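Local structure of SnoaL-like domain-containing protein (Kribbella flavida, 4GB5) at residues A24-T30 against L65-G70; H37-I43 against T55-Y61. The protein is of unknown function, but its SnoaL-like domain, of the NTF2 clan, suggests that it binds a small molecule or acts as an enzyme. One frame throughout, in Å; residues are numbered along the deposited sequence. Where two conformers were deposited one is given.

Contact 1: A24-T30 against L65-G70; sequences ADLKEFT and LRASFG
Phe29 lies against the last turns of helix 58-69, and aromatic and apolar contacts carry most of the meeting. One face of its ring is laid over the backbone of that helix: Arg66 CA stands 3.9 Å from the Phe29 ring centroid, a CH-pi contact, and the peptide joining Leu65 to Arg66 lies over the ring's middle. With chi1 at -55°, Phe29 CG is anti to its own carbonyl carbon, which carries the ring from the loop toward the helix. Leu65 CB then touches Phe29 CD1 at 3.6 Å, while Phe29 CZ reaches Phe69 CB at 3.7 Å. The two phenylalanine planes are nearly parallel, 17° apart, but so far slid that the rings barely overlap. Phe69 instead presents a face to Ala24, whose CB sits 4.1 Å from the Phe69 ring centroid in a second CH-pi contact. Thr75 and His77 of strand 74-87 also pack against the Phe69 side chain.

Polar contacts gather at the margins. Arg66 bends at chi3 (-63°) and brings its guanidinium back over Phe29 CB; its NH2 lies 2.6 Å from Thr30 OG1. A water accepts from both Arg66 NH2 and Phe29 N and donates to Lys27 O, joining helix and loop. Lys27 NZ gives a weak hydrogen bond of 3.3 Å to Phe69 O and has a stronger partner in Phe72 O. Within the loop, Thr30 N donates to Glu28 OE1, approaching from above the carboxylate plane.

Lys27, with positive phi, closes helix 6-25 in a Schellman motif, and the following loop delivers Phe29 to helix 58-69. This is helix-end packing within the alpha-plus-beta fold of the NTF2 clan, where helices lie against a strongly curved sheet.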
loop_
_atom_site.group_PDB
_atom_site.type_symbol
_atom_site.label_atom_id
_atom_site.label_comp_id
_atom_site.label_asym_id
_atom_site.label_seq_id
_atom_site.Cartn_x
_atom_site.Cartn_y
_atom_site.Cartn_z
ATOM N N ALA A 24 1.176 14.270 -7.036
ATOM C CA ALA A 24 -0.239 14.514 -6.945
ATOM C C ALA A 24 -0.648 14.865 -5.537
ATOM O O ALA A 24 -1.370 15.831 -5.315
ATOM C CB ALA A 24 -0.981 13.298 -7.397
ATOM N N ASP A 25 -0.200 14.093 -4.566
ATOM C CA ASP A 25 -0.803 14.161 -3.233
ATOM C C ASP A 25 -0.276 15.340 -2.416
ATOM O O ASP A 25 -0.981 15.855 -1.524
ATOM C CB ASP A 25 -0.620 12.844 -2.472
ATOM C CG ASP A 25 -1.256 11.661 -3.155
ATOM O OD1 ASP A 25 -2.183 11.843 -3.976
ATOM O OD2 ASP A 25 -0.825 10.504 -2.899
ATOM N N LEU A 26 0.926 15.809 -2.724
ATOM C CA LEU A 26 1.432 17.095 -2.165
ATOM C C LEU A 26 1.116 18.282 -3.068
ATOM O O LEU A 26 1.429 19.405 -2.704
ATOM C CB LEU A 26 2.949 17.047 -1.973
ATOM C CG LEU A 26 3.514 16.007 -1.009
ATOM C CD1 LEU A 26 5.016 15.864 -1.117
ATOM C CD2 LEU A 26 3.079 16.303 0.423
ATOM N N LYS A 27 0.501 18.031 -4.221
ATOM C CA LYS A 27 0.169 19.045 -5.247
ATOM C C LYS A 27 1.336 19.907 -5.672
ATOM O O LYS A 27 1.242 21.137 -5.755
ATOM C CB LYS A 27 -1.020 19.912 -4.841
ATOM C CG LYS A 27 -2.355 19.239 -5.059
ATOM C CD LYS A 27 -3.514 20.200 -4.928
ATOM C CE LYS A 27 -4.830 19.527 -4.639
ATOM N NZ LYS A 27 -5.913 20.516 -4.487
ATOM N N GLU A 28 2.443 19.240 -5.934
ATOM C CA GLU A 28 3.693 19.882 -6.262
ATOM C C GLU A 28 4.031 19.527 -7.685
ATOM O O GLU A 28 4.644 18.500 -7.988
ATOM C CB GLU A 28 4.781 19.473 -5.282
ATOM C CG GLU A 28 5.835 20.571 -5.167
ATOM C CD GLU A 28 6.738 20.655 -6.356
ATOM O OE1 GLU A 28 6.481 21.514 -7.221
ATOM O OE2 GLU A 28 7.720 19.881 -6.386
ATOM N N PHE A 29 3.548 20.371 -8.587
ATOM C CA PHE A 29 3.584 20.068 -10.021
ATOM C C PHE A 29 4.675 20.769 -10.801
ATOM O O PHE A 29 4.671 20.793 -12.030
ATOM C CB PHE A 29 2.211 20.406 -10.647
ATOM C CG PHE A 29 1.069 19.714 -9.967
ATOM C CD1 PHE A 29 0.909 18.346 -10.090
ATOM C CD2 PHE A 29 0.174 20.436 -9.210
ATOM C CE1 PHE A 29 -0.134 17.682 -9.447
ATOM C CE2 PHE A 29 -0.893 19.782 -8.585
ATOM C CZ PHE A 29 -1.016 18.409 -8.700
ATOM N N THR A 30 5.606 21.398 -10.092
ATOM C CA THR A 30 6.623 22.230 -10.717
ATOM C C THR A 30 8.009 21.623 -10.643
ATOM O O THR A 30 8.621 21.363 -11.686
ATOM C CB THR A 30 6.586 23.610 -10.032
ATOM O OG1 THR A 30 5.279 24.173 -10.242
ATOM C CG2 THR A 30 7.647 24.496 -10.589
ATOM N N LEU A 65 -1.876 18.547 -14.905
ATOM C CA LEU A 65 -2.072 17.976 -13.575
ATOM C C LEU A 65 -2.483 19.034 -12.556
ATOM O O LEU A 65 -3.386 18.827 -11.729
ATOM C CB LEU A 65 -0.805 17.277 -13.053
ATOM C CG LEU A 65 -0.331 15.956 -13.640
ATOM C CD1 LEU A 65 0.708 15.397 -12.719
ATOM C CD2 LEU A 65 -1.451 14.982 -13.773
ATOM N N ARG A 66 -1.835 20.187 -12.618
ATOM C CA ARG A 66 -2.205 21.249 -11.697
ATOM C C ARG A 66 -3.667 21.649 -11.854
ATOM O O ARG A 66 -4.380 21.804 -10.862
ATOM C CB ARG A 66 -1.284 22.457 -11.835
ATOM C CG ARG A 66 -1.729 23.627 -11.018
ATOM C CD ARG A 66 -0.821 24.805 -11.160
ATOM N NE ARG A 66 0.514 24.491 -10.671
ATOM C CZ ARG A 66 1.591 24.354 -11.430
ATOM N NH1 ARG A 66 1.541 24.504 -12.753
ATOM N NH2 ARG A 66 2.750 24.050 -10.858
ATOM N N ALA A 67 -4.099 21.833 -13.093
ATOM C CA ALA A 67 -5.493 22.173 -13.362
ATOM C C ALA A 67 -6.469 21.101 -12.894
ATOM O O ALA A 67 -7.468 21.396 -12.255
ATOM C CB ALA A 67 -5.672 22.458 -14.854
ATOM N N SER A 68 -6.198 19.848 -13.206
ATOM C CA SER A 68 -7.157 18.794 -12.880
ATOM C C SER A 68 -7.191 18.461 -11.376
ATOM O O SER A 68 -8.265 18.315 -10.767
ATOM C CB SER A 68 -6.915 17.548 -13.734
ATOM O OG SER A 68 -5.637 16.977 -13.528
ATOM N N PHE A 69 -6.029 18.359 -10.747
ATOM C CA PHE A 69 -5.993 18.064 -9.322
ATOM C C PHE A 69 -6.464 19.270 -8.497
ATOM O O PHE A 69 -6.815 19.131 -7.338
ATOM C CB PHE A 69 -4.599 17.536 -8.887
ATOM C CG PHE A 69 -4.356 16.104 -9.245
ATOM C CD1 PHE A 69 -4.934 15.087 -8.505
ATOM C CD2 PHE A 69 -3.511 15.744 -10.262
ATOM C CE1 PHE A 69 -4.709 13.740 -8.842
ATOM C CE2 PHE A 69 -3.290 14.424 -10.578
ATOM C CZ PHE A 69 -3.874 13.415 -9.837
ATOM N N GLY A 70 -6.557 20.444 -9.109
ATOM C CA GLY A 70 -7.156 21.599 -8.458
ATOM C C GLY A 70 -8.635 21.456 -8.126
ATOM O O GLY A 70 -9.195 22.211 -7.332
HETATM O O HOH W 1 2.561 23.051 -7.887
#

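Contact 2: H37-I43 against T55-Y61; sequences HTDPLTI and TVPLSDY
Asp39 OD1 accepts from Leu58 N at 2.9 Å, a nearly straight bond (171°) that meets the carboxylate from well above its plane and occupies an amide of the first helical turn. Its other oxygen, OD2, accepts from a water that in turn accepts from Ser59 N, and also forms a salt bridge with Arg34. After the cis peptide before Pro40, Leu41 and Val56 form an antiparallel hydrogen-bonded pair, with Leu41 N on Val56 O at 3.0 Å and Val56 N on Leu41 O at 2.9 Å. The hydroxyls of Thr42 and Thr55 share a hydrogen bond of 2.8 Å between their OG1 atoms.

Tyr61 CG is anti to the backbone N (chi1 170°), which carries the ring beneath Leu41 CD2, 3.6 Å from the Tyr61 centroid, while the Tyr61 edge points at the His37 face in a T-shaped stack. One water links Tyr61 OH to His37 NE2. Were Tyr61 replaced by an alanine, Leu41 CD2 would probably lose the ring face it rests on, and the water its phenolic partner. Both imidazole nitrogens are engaged: because Leu134 O can only accept, His37 ND1 must be the donor to it, leaving NE2 for the water.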
loop_
_atom_site.group_PDB
_atom_site.type_symbol
_atom_site.label_atom_id
_atom_site.label_comp_id
_atom_site.label_asym_id
_atom_site.label_seq_id
_atom_site.Cartn_x
_atom_site.Cartn_y
_atom_site.Cartn_z
ATOM N N HIS A 37 10.110 12.377 -13.802
ATOM C CA HIS A 37 9.780 12.079 -15.205
ATOM C C HIS A 37 10.817 12.584 -16.193
ATOM O O HIS A 37 11.563 13.550 -15.940
ATOM C CB HIS A 37 8.437 12.765 -15.525
ATOM C CG HIS A 37 7.272 12.175 -14.780
ATOM N ND1 HIS A 37 6.863 10.874 -14.984
ATOM C CD2 HIS A 37 6.418 12.701 -13.872
ATOM C CE1 HIS A 37 5.840 10.609 -14.191
ATOM N NE2 HIS A 37 5.533 11.702 -13.520
ATOM N N THR A 38 10.852 11.914 -17.333
ATOM C CA THR A 38 11.537 12.486 -18.477
ATOM C C THR A 38 10.747 13.642 -19.126
ATOM O O THR A 38 9.563 13.864 -18.852
ATOM C CB THR A 38 11.760 11.410 -19.561
ATOM O OG1 THR A 38 10.510 10.862 -19.935
ATOM C CG2 THR A 38 12.645 10.256 -19.078
ATOM N N ASP A 39 11.430 14.395 -19.993
ATOM C CA ASP A 39 10.817 15.465 -20.779
ATOM C C ASP A 39 11.277 15.232 -22.202
ATOM O O ASP A 39 12.443 15.456 -22.496
ATOM C CB ASP A 39 11.298 16.835 -20.305
ATOM C CG ASP A 39 10.512 17.980 -20.908
ATOM O OD1 ASP A 39 9.610 17.718 -21.740
ATOM O OD2 ASP A 39 10.841 19.155 -20.593
ATOM N N PRO A 40 10.368 14.817 -23.097
ATOM C CA PRO A 40 8.940 14.627 -22.869
ATOM C C PRO A 40 8.600 13.337 -22.152
ATOM O O PRO A 40 9.472 12.530 -21.877
ATOM C CB PRO A 40 8.368 14.655 -24.289
ATOM C CG PRO A 40 9.478 14.093 -25.141
ATOM C CD PRO A 40 10.742 14.599 -24.508
ATOM N N LEU A 41 7.307 13.165 -21.905
ATOM C CA LEU A 41 6.753 12.037 -21.169
ATOM C C LEU A 41 5.623 11.429 -22.003
ATOM O O LEU A 41 4.788 12.155 -22.564
ATOM C CB LEU A 41 6.158 12.557 -19.840
ATOM C CG LEU A 41 5.393 11.608 -18.919
ATOM C CD1 LEU A 41 6.328 10.492 -18.521
ATOM C CD2 LEU A 41 4.872 12.257 -17.699
ATOM N N THR A 42 5.560 10.099 -22.087
ATOM C CA THR A 42 4.421 9.454 -22.687
ATOM C C THR A 42 3.387 9.099 -21.625
ATOM O O THR A 42 3.742 8.568 -20.581
ATOM C CB THR A 42 4.857 8.199 -23.434
ATOM O OG1 THR A 42 5.713 8.599 -24.511
ATOM C CG2 THR A 42 3.667 7.491 -24.021
ATOM N N ILE A 43 2.125 9.446 -21.878
ATOM C CA ILE A 43 1.052 9.187 -20.942
ATOM C C ILE A 43 -0.119 8.475 -21.597
ATOM O O ILE A 43 -0.450 8.739 -22.728
ATOM C CB ILE A 43 0.542 10.482 -20.299
ATOM C CG1 ILE A 43 0.162 11.474 -21.364
ATOM C CG2 ILE A 43 1.610 11.093 -19.414
ATOM C CD1 ILE A 43 -0.555 12.709 -20.817
ATOM N N THR A 55 2.465 11.749 -26.298
ATOM C CA THR A 55 3.783 12.075 -25.765
ATOM C C THR A 55 3.797 13.582 -25.712
ATOM O O THR A 55 3.584 14.226 -26.743
ATOM C CB THR A 55 4.927 11.540 -26.638
ATOM O OG1 THR A 55 4.842 10.109 -26.699
ATOM C CG2 THR A 55 6.231 11.925 -26.073
ATOM N N VAL A 56 4.001 14.132 -24.511
ATOM C CA VAL A 56 3.799 15.550 -24.267
ATOM C C VAL A 56 4.994 16.177 -23.557
ATOM O O VAL A 56 5.696 15.509 -22.811
ATOM C CB VAL A 56 2.530 15.831 -23.432
ATOM C CG1 VAL A 56 1.292 15.287 -24.167
ATOM C CG2 VAL A 56 2.652 15.263 -22.025
ATOM N N PRO A 57 5.239 17.473 -23.799
ATOM C CA PRO A 57 6.239 18.135 -22.979
ATOM C C PRO A 57 5.907 18.032 -21.511
ATOM O O PRO A 57 4.742 18.110 -21.100
ATOM C CB PRO A 57 6.114 19.596 -23.400
ATOM C CG PRO A 57 5.626 19.527 -24.812
ATOM C CD PRO A 57 4.620 18.404 -24.753
ATOM N N LEU A 58 6.947 17.925 -20.704
ATOM C CA LEU A 58 6.729 17.770 -19.275
ATOM C C LEU A 58 6.023 18.988 -18.671
ATOM O O LEU A 58 5.173 18.810 -17.801
ATOM C CB LEU A 58 8.043 17.448 -18.568
ATOM C CG LEU A 58 7.920 17.111 -17.101
ATOM C CD1 LEU A 58 6.972 15.917 -16.901
ATOM C CD2 LEU A 58 9.312 16.835 -16.568
ATOM N N SER A 59 6.303 20.210 -19.157
ATOM C CA SER A 59 5.660 21.369 -18.561
ATOM C C SER A 59 4.150 21.376 -18.873
ATOM O O SER A 59 3.350 21.842 -18.071
ATOM C CB SER A 59 6.340 22.652 -18.994
ATOM O OG SER A 59 6.160 22.845 -20.362
ATOM N N ASP A 60 3.761 20.860 -20.036
ATOM C CA ASP A 60 2.345 20.714 -20.359
ATOM C C ASP A 60 1.688 19.720 -19.392
ATOM O O ASP A 60 0.555 19.942 -18.936
ATOM C CB ASP A 60 2.136 20.202 -21.790
ATOM C CG ASP A 60 2.390 21.271 -22.854
ATOM O OD1 ASP A 60 2.493 22.463 -22.510
ATOM O OD2 ASP A 60 2.429 20.900 -24.059
ATOM N N TYR A 61 2.350 18.590 -19.172
ATOM C CA TYR A 61 1.819 17.558 -18.286
ATOM C C TYR A 61 1.648 18.158 -16.900
ATOM O O TYR A 61 0.614 17.992 -16.264
ATOM C CB TYR A 61 2.792 16.360 -18.253
ATOM C CG TYR A 61 2.507 15.319 -17.219
ATOM C CD1 TYR A 61 3.296 15.224 -16.089
ATOM C CD2 TYR A 61 1.446 14.439 -17.376
ATOM C CE1 TYR A 61 3.028 14.245 -15.128
ATOM C CE2 TYR A 61 1.176 13.472 -16.437
ATOM C CZ TYR A 61 1.973 13.379 -15.344
ATOM O OH TYR A 61 1.673 12.411 -14.413
HETATM O O HOH W 2 3.198 12.776 -12.261
HETATM O O HOH W 3 8.743 20.849 -20.692
#

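From the N terminus, helix 6-25 runs into the loop that supplies the first half of contact 1. The chain then passes through helix 32-36 and enters residues 37-43, turning a corner into strand 41-44. Contact 2 closes when residues 55-61 return as strand 54-56 and the start of helix 58-69. The same helix continues to residues 65-70 and closes contact 1, so the shorter loop is nested inside the longer one. The centres of the two contacts lie about 15 Å apart. Helix 58-69 is thus joined near its beginning to segment 37-43, which carries strand 41-44, the neighbour of edge strand 54-56, and near its end to the exit of helix 6-25.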